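Side-chain contacts in Rik1-associated factor 1 (Schizosaccharomyces pombe, PDB 4O9D), which belongs to the Clr4 methyltransferase complex, which methylates histone H3 to establish heterochromatin, and is represented here by its WD-repeat propeller: residues K21-F26 with G65-E70; P40-F45 with S388-K393. One frame throughout, in Å; residues are numbered along the deposited sequence.

Interaction 1. Residues K21-F26 with G65-E70; sequences KPWKHF and GDFHSE
The closing seam of an eight-bladed beta-propeller provides this example: Trp-23 and Lys-24, on the N-terminal strand that completes the last blade, meet Phe-67 and Glu-70, in the turn between strands 62-66 and 71-74 of the adjoining blade. A classic beta bulge, in which both Trp-23 and Lys-24 face Met-405, helps explain why two consecutive residues reach the same turn. The indole, with CG anti to the backbone N (chi1 -177°), presents the rim of its six-membered ring to the phenyl rim. Trp-23 CZ3 comes within 3.3 Å of Phe-67 CD1; the rings meet rim to rim, with planes inclined at 50°, and neither lies over the face of the other. Lys-24 CG lies 3.4 Å above the plane of the Trp-23 ring, over its centre; beyond it the chain bends at chi2 and leads on to the acid. There Lys-24 NZ forms a salt bridge of 2.9 Å with Glu-70 OE1, arriving from well above the carboxylate plane (57° out of it). The same ammonium also donates to the backbone oxygen of Glu-418, so it is gripped from two parts of the chain. The other carboxylate oxygen, Glu-70 OE2, accepts a hydrogen bond from a water at 2.7 Å. That water lies in the indole plane and accepts a weak bond from Trp-23 NE1, linking acid and ring at the edge. Within the turn, an Asx motif restrains the backbone leading to the acid: Ser-69 N donates to Asp-66 OD1 at 2.8 Å. Strand 21-26 pairs antiparallel with strand 403-407, whose Met-405 also touches Phe-67, while Phe-419, just before strand 420-422 of the adjoining blade, meets Trp-23 edge-to-face.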
loop_
_atom_site.group_PDB
_atom_site.type_symbol
_atom_site.label_atom_id
_atom_site.label_comp_id
_atom_site.label_asym_id
_atom_site.label_seq_id
_atom_site.Cartn_x
_atom_site.Cartn_y
_atom_site.Cartn_z
ATOM N N LYS A 21 4.511 13.170 18.213
ATOM C CA LYS A 21 4.002 14.538 18.234
ATOM C C LYS A 21 4.096 15.149 16.838
ATOM O O LYS A 21 4.926 14.746 16.037
ATOM C CB LYS A 21 4.783 15.380 19.243
ATOM C CG LYS A 21 4.681 14.888 20.688
ATOM C CD LYS A 21 3.229 14.865 21.194
ATOM C CE LYS A 21 3.119 14.264 22.596
ATOM N NZ LYS A 21 1.777 13.632 22.864
ATOM N N PRO A 22 3.233 16.124 16.538
ATOM C CA PRO A 22 3.345 16.772 15.229
ATOM C C PRO A 22 4.771 17.212 14.957
ATOM O O PRO A 22 5.472 17.652 15.872
ATOM C CB PRO A 22 2.418 17.988 15.348
ATOM C CG PRO A 22 2.118 18.117 16.791
ATOM C CD PRO A 22 2.221 16.763 17.388
ATOM N N TRP A 23 5.203 17.069 13.709
ATOM C CA TRP A 23 6.569 17.369 13.349
ATOM C C TRP A 23 6.627 18.242 12.108
ATOM O O TRP A 23 7.134 19.356 12.157
ATOM C CB TRP A 23 7.352 16.080 13.110
ATOM C CG TRP A 23 8.762 16.347 12.805
ATOM C CD1 TRP A 23 9.590 17.209 13.475
ATOM C CD2 TRP A 23 9.546 15.764 11.759
ATOM N NE1 TRP A 23 10.836 17.199 12.903
ATOM C CE2 TRP A 23 10.838 16.321 11.849
ATOM C CE3 TRP A 23 9.280 14.828 10.750
ATOM C CZ2 TRP A 23 11.867 15.968 10.974
ATOM C CZ3 TRP A 23 10.303 14.479 9.880
ATOM C CH2 TRP A 23 11.581 15.054 9.998
ATOM N N LYS A 24 6.123 17.729 10.987
ATOM C CA LYS A 24 6.135 18.485 9.752
ATOM C C LYS A 24 4.807 18.386 9.066
ATOM O O LYS A 24 4.156 17.345 9.087
ATOM C CB LYS A 24 7.211 17.966 8.799
ATOM C CG LYS A 24 8.614 18.065 9.330
ATOM C CD LYS A 24 9.079 19.495 9.400
ATOM C CE LYS A 24 10.551 19.566 9.758
ATOM N NZ LYS A 24 10.988 20.973 9.997
ATOM N N HIS A 25 4.414 19.482 8.443
ATOM C CA HIS A 25 3.252 19.506 7.587
ATOM C C HIS A 25 3.691 19.989 6.216
ATOM O O HIS A 25 4.556 20.862 6.098
ATOM C CB HIS A 25 2.172 20.451 8.110
ATOM C CG HIS A 25 1.191 20.838 7.052
ATOM N ND1 HIS A 25 0.096 20.063 6.741
ATOM C CD2 HIS A 25 1.173 21.882 6.190
ATOM C CE1 HIS A 25 -0.568 20.622 5.744
ATOM N NE2 HIS A 25 0.062 21.730 5.394
ATOM N N PHE A 26 3.072 19.433 5.182
ATOM C CA PHE A 26 3.464 19.705 3.810
ATOM C C PHE A 26 2.242 19.677 2.892
ATOM O O PHE A 26 1.396 18.790 3.009
ATOM C CB PHE A 26 4.498 18.641 3.393
ATOM C CG PHE A 26 4.943 18.728 1.960
ATOM C CD1 PHE A 26 5.949 19.612 1.584
ATOM C CD2 PHE A 26 4.403 17.884 0.995
ATOM C CE1 PHE A 26 6.382 19.681 0.259
ATOM C CE2 PHE A 26 4.829 17.952 -0.333
ATOM C CZ PHE A 26 5.817 18.847 -0.697
ATOM N N GLY A 65 12.135 13.142 0.545
ATOM C CA GLY A 65 12.538 13.988 1.656
ATOM C C GLY A 65 13.612 13.318 2.498
ATOM O O GLY A 65 13.813 12.102 2.412
ATOM N N ASP A 66 14.288 14.121 3.322
ATOM C CA ASP A 66 15.406 13.672 4.135
ATOM C C ASP A 66 15.176 14.120 5.577
ATOM O O ASP A 66 15.015 15.314 5.837
ATOM C CB ASP A 66 16.710 14.289 3.603
ATOM C CG ASP A 66 17.933 13.811 4.362
ATOM O OD1 ASP A 66 18.192 14.332 5.463
ATOM O OD2 ASP A 66 18.629 12.899 3.861
ATOM N N PHE A 67 15.171 13.173 6.510
ATOM C CA PHE A 67 14.811 13.470 7.897
ATOM C C PHE A 67 15.911 14.283 8.616
ATOM O O PHE A 67 15.615 15.192 9.377
ATOM C CB PHE A 67 14.496 12.182 8.666
ATOM C CG PHE A 67 13.191 11.513 8.256
ATOM C CD1 PHE A 67 12.022 12.253 8.108
ATOM C CD2 PHE A 67 13.135 10.143 8.028
ATOM C CE1 PHE A 67 10.811 11.635 7.748
ATOM C CE2 PHE A 67 11.927 9.514 7.664
ATOM C CZ PHE A 67 10.763 10.272 7.520
ATOM N N HIS A 68 17.170 13.964 8.359
ATOM C CA HIS A 68 18.271 14.713 8.958
ATOM C C HIS A 68 18.294 16.192 8.543
ATOM O O HIS A 68 18.446 17.065 9.389
ATOM C CB HIS A 68 19.609 14.071 8.606
ATOM C CG HIS A 68 20.790 14.876 9.048
ATOM N ND1 HIS A 68 20.929 15.347 10.335
ATOM C CD2 HIS A 68 21.877 15.318 8.367
ATOM C CE1 HIS A 68 22.057 16.032 10.436
ATOM N NE2 HIS A 68 22.650 16.029 9.255
ATOM N N SER A 69 18.128 16.474 7.251
ATOM C CA SER A 69 18.259 17.852 6.752
ATOM C C SER A 69 16.926 18.584 6.680
ATOM O O SER A 69 16.888 19.813 6.504
ATOM C CB SER A 69 18.932 17.859 5.364
ATOM O OG SER A 69 18.104 17.244 4.384
ATOM N N GLU A 70 15.831 17.832 6.809
ATOM C CA GLU A 70 14.505 18.417 6.779
ATOM C C GLU A 70 14.293 19.151 5.459
ATOM O O GLU A 70 13.694 20.227 5.402
ATOM C CB GLU A 70 14.313 19.333 7.993
ATOM C CG GLU A 70 14.744 18.638 9.276
ATOM C CD GLU A 70 14.337 19.382 10.554
ATOM O OE1 GLU A 70 13.824 20.531 10.473
ATOM O OE2 GLU A 70 14.527 18.793 11.642
HETATM O O HOH W 1 13.254 19.434 13.909
#

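Interaction 2. Residues P40-F45 with S388-K393; sequences PLCEKF and SEDASK. With EDO (1,2-ethanediol), chain C.
Cys-42 meets Ser-388, Asp-390, Ser-392 and Lys-393 of a tight connection where two propeller blades adjoin, each contributing the link between its innermost strand and the next. This connection lies in the fourth WD repeat, between strands 382-387 and 393-398; Cys-42 lies between strands 33-38 and 44-49. Across the seam the contact is van der Waals, centred on one sulfur. With SG anti to the backbone N (chi1 -164°), the thiol of Cys-42 reaches over this connection and touches it at several points: Ser-392 OG at 3.7 Å, Ser-388 CB at 3.8 Å, Asp-390 OD2 also at 3.8 Å, and the aliphatic Lys-393 CG at 4.1 Å. Hydrogen bonding, by contrast, shapes the surface that the sulfur meets. A type I turn runs from Ser-388 to Ala-391, and an Asx turn overlaps its end, Asp-390 OD1 accepting from Ser-392 N. That oxygen has three donors. Ser-388 OG approaches it at 2.9 Å, nearly in line with the C-O bond; Ser-392 OG comes at 2.7 Å from the syn side, 21° out of the carboxylate plane; and the Ser-392 amide lies higher above that plane, at 43°. Together they fix the rotation of the carboxylate and hold both hydroxyls in place. Lys-393, bent at chi2 and chi4, adds to this network, its NZ donating a hydrogen bond to Ser-392 OG at 3.1 Å. Charge supplies the third class: Lys-393 makes a cation-pi contact with Phe-67, and on the blade that carries Cys-42, Lys-44 forms a salt bridge with Asp-66. Lys-44 NZ also donates a weak bond to O1 of a 1,2-ethanediol, probably from the crystallisation liquor, 3.1 Å away.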
loop_
_atom_site.group_PDB
_atom_site.type_symbol
_atom_site.label_atom_id
_atom_site.label_comp_id
_atom_site.label_asym_id
_atom_site.label_seq_id
_atom_site.Cartn_x
_atom_site.Cartn_y
_atom_site.Cartn_z
ATOM N N PRO A 40 14.942 1.735 4.384
ATOM C CA PRO A 40 15.169 0.813 5.511
ATOM C C PRO A 40 15.736 1.536 6.739
ATOM O O PRO A 40 15.246 1.325 7.850
ATOM C CB PRO A 40 16.181 -0.194 4.956
ATOM C CG PRO A 40 15.969 -0.150 3.445
ATOM C CD PRO A 40 15.566 1.275 3.128
ATOM N N LEU A 41 16.730 2.401 6.516
ATOM C CA LEU A 41 17.401 3.133 7.585
ATOM C C LEU A 41 16.481 4.137 8.263
ATOM O O LEU A 41 16.835 4.705 9.299
ATOM C CB LEU A 41 18.615 3.878 7.019
ATOM C CG LEU A 41 19.712 3.007 6.408
ATOM C CD1 LEU A 41 20.738 3.839 5.632
ATOM C CD2 LEU A 41 20.398 2.176 7.472
ATOM N N CYS A 42 15.309 4.369 7.678
ATOM C CA CYS A 42 14.393 5.415 8.157
ATOM C C CYS A 42 15.107 6.780 8.210
ATOM O O CYS A 42 14.958 7.540 9.159
ATOM C CB CYS A 42 13.795 5.044 9.520
ATOM S SG CYS A 42 12.317 6.020 9.980
ATOM N N GLU A 43 15.874 7.070 7.163
ATOM C CA GLU A 43 16.588 8.341 7.009
ATOM C C GLU A 43 15.926 9.223 5.964
ATOM O O GLU A 43 16.132 10.441 5.941
ATOM C CB GLU A 43 18.041 8.073 6.600
ATOM C CG GLU A 43 18.912 7.651 7.769
ATOM C CD GLU A 43 20.306 7.199 7.370
ATOM O OE1 GLU A 43 21.068 6.819 8.288
ATOM O OE2 GLU A 43 20.638 7.207 6.158
ATOM N N LYS A 44 15.131 8.606 5.093
ATOM C CA LYS A 44 14.530 9.324 3.975
ATOM C C LYS A 44 13.140 8.773 3.765
ATOM O O LYS A 44 12.861 7.650 4.189
ATOM C CB LYS A 44 15.371 9.127 2.711
ATOM C CG LYS A 44 16.782 9.683 2.820
ATOM C CD LYS A 44 17.514 9.598 1.494
ATOM C CE LYS A 44 18.784 10.440 1.494
ATOM N NZ LYS A 44 18.514 11.816 0.979
ATOM N N PHE A 45 12.275 9.561 3.129
ATOM C CA PHE A 45 10.913 9.132 2.852
ATOM C C PHE A 45 10.546 9.622 1.455
ATOM O O PHE A 45 11.236 10.464 0.888
ATOM C CB PHE A 45 9.950 9.721 3.893
ATOM C CG PHE A 45 9.827 11.208 3.806
ATOM C CD1 PHE A 45 8.890 11.788 2.968
ATOM C CD2 PHE A 45 10.681 12.036 4.545
ATOM C CE1 PHE A 45 8.776 13.188 2.880
ATOM C CE2 PHE A 45 10.582 13.428 4.467
ATOM C CZ PHE A 45 9.635 14.008 3.633
ATOM N N SER A 388 6.323 4.162 10.013
ATOM C CA SER A 388 7.595 3.584 9.627
ATOM C C SER A 388 7.741 2.296 10.421
ATOM O O SER A 388 7.160 2.152 11.518
ATOM C CB SER A 388 8.759 4.556 9.911
ATOM O OG SER A 388 8.805 4.904 11.285
ATOM N N GLU A 389 8.513 1.363 9.876
ATOM C CA GLU A 389 8.719 0.069 10.524
ATOM C C GLU A 389 9.299 0.192 11.941
ATOM O O GLU A 389 8.999 -0.635 12.805
ATOM C CB GLU A 389 9.624 -0.829 9.666
ATOM C CG GLU A 389 8.914 -1.498 8.524
ATOM C CD GLU A 389 9.806 -2.497 7.798
ATOM O OE1 GLU A 389 9.303 -3.580 7.424
ATOM O OE2 GLU A 389 11.011 -2.203 7.610
ATOM N N ASP A 390 10.133 1.204 12.186
ATOM C CA ASP A 390 10.714 1.387 13.518
ATOM C C ASP A 390 9.782 2.190 14.461
ATOM O O ASP A 390 10.164 2.542 15.577
ATOM C CB ASP A 390 12.116 2.020 13.436
ATOM C CG ASP A 390 12.081 3.523 13.173
ATOM O OD1 ASP A 390 10.980 4.073 12.985
ATOM O OD2 ASP A 390 13.162 4.163 13.138
ATOM N N ALA A 391 8.564 2.466 14.006
ATOM C CA ALA A 391 7.535 3.059 14.867
ATOM C C ALA A 391 7.805 4.530 15.223
ATOM O O ALA A 391 7.056 5.137 16.011
ATOM C CB ALA A 391 7.392 2.230 16.150
ATOM N N SER A 392 8.853 5.107 14.631
ATOM C CA SER A 392 9.289 6.459 14.997
ATOM C C SER A 392 8.594 7.534 14.173
ATOM O O SER A 392 8.691 8.728 14.485
ATOM C CB SER A 392 10.815 6.611 14.855
ATOM O OG SER A 392 11.225 6.740 13.492
ATOM N N LYS A 393 7.899 7.121 13.123
ATOM C CA LYS A 393 7.213 8.074 12.261
ATOM C C LYS A 393 5.796 7.601 11.983
ATOM O O LYS A 393 5.559 6.396 11.841
ATOM C CB LYS A 393 7.963 8.222 10.937
ATOM C CG LYS A 393 9.409 8.706 11.085
ATOM C CD LYS A 393 9.456 10.123 11.658
ATOM C CE LYS A 393 10.884 10.586 11.964
ATOM N NZ LYS A 393 11.554 9.750 13.015
HETATM C C1 EDO C . 15.785 14.760 -0.917
HETATM O O1 EDO C . 16.883 13.850 -0.764
HETATM C C2 EDO C . 15.848 15.852 0.152
HETATM O O2 EDO C . 17.150 16.452 0.220
#

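From the N terminus, strand 21-26 comes first, as the outer edge of the last blade, and the chain then passes into the adjoining blade. There strand 33-38 leads into 40-45, and segment 65-70 closes the short loop of interaction 1. The chain travels round the whole ring before 388-393 returns to 40-45, closing the long loop of interaction 2. The segments alternate, so the two loops cross rather than nest. Their centres are about 12 Å apart, and neighbouring strands 44-49 and 62-66 join them directly, through backbone bonds from Gly-65 to Phe-45 and from Phe-67 to Glu-43. Both contacts tie the last blade to the one with strand 33-38, farther out and nearer the ring's axis respectively.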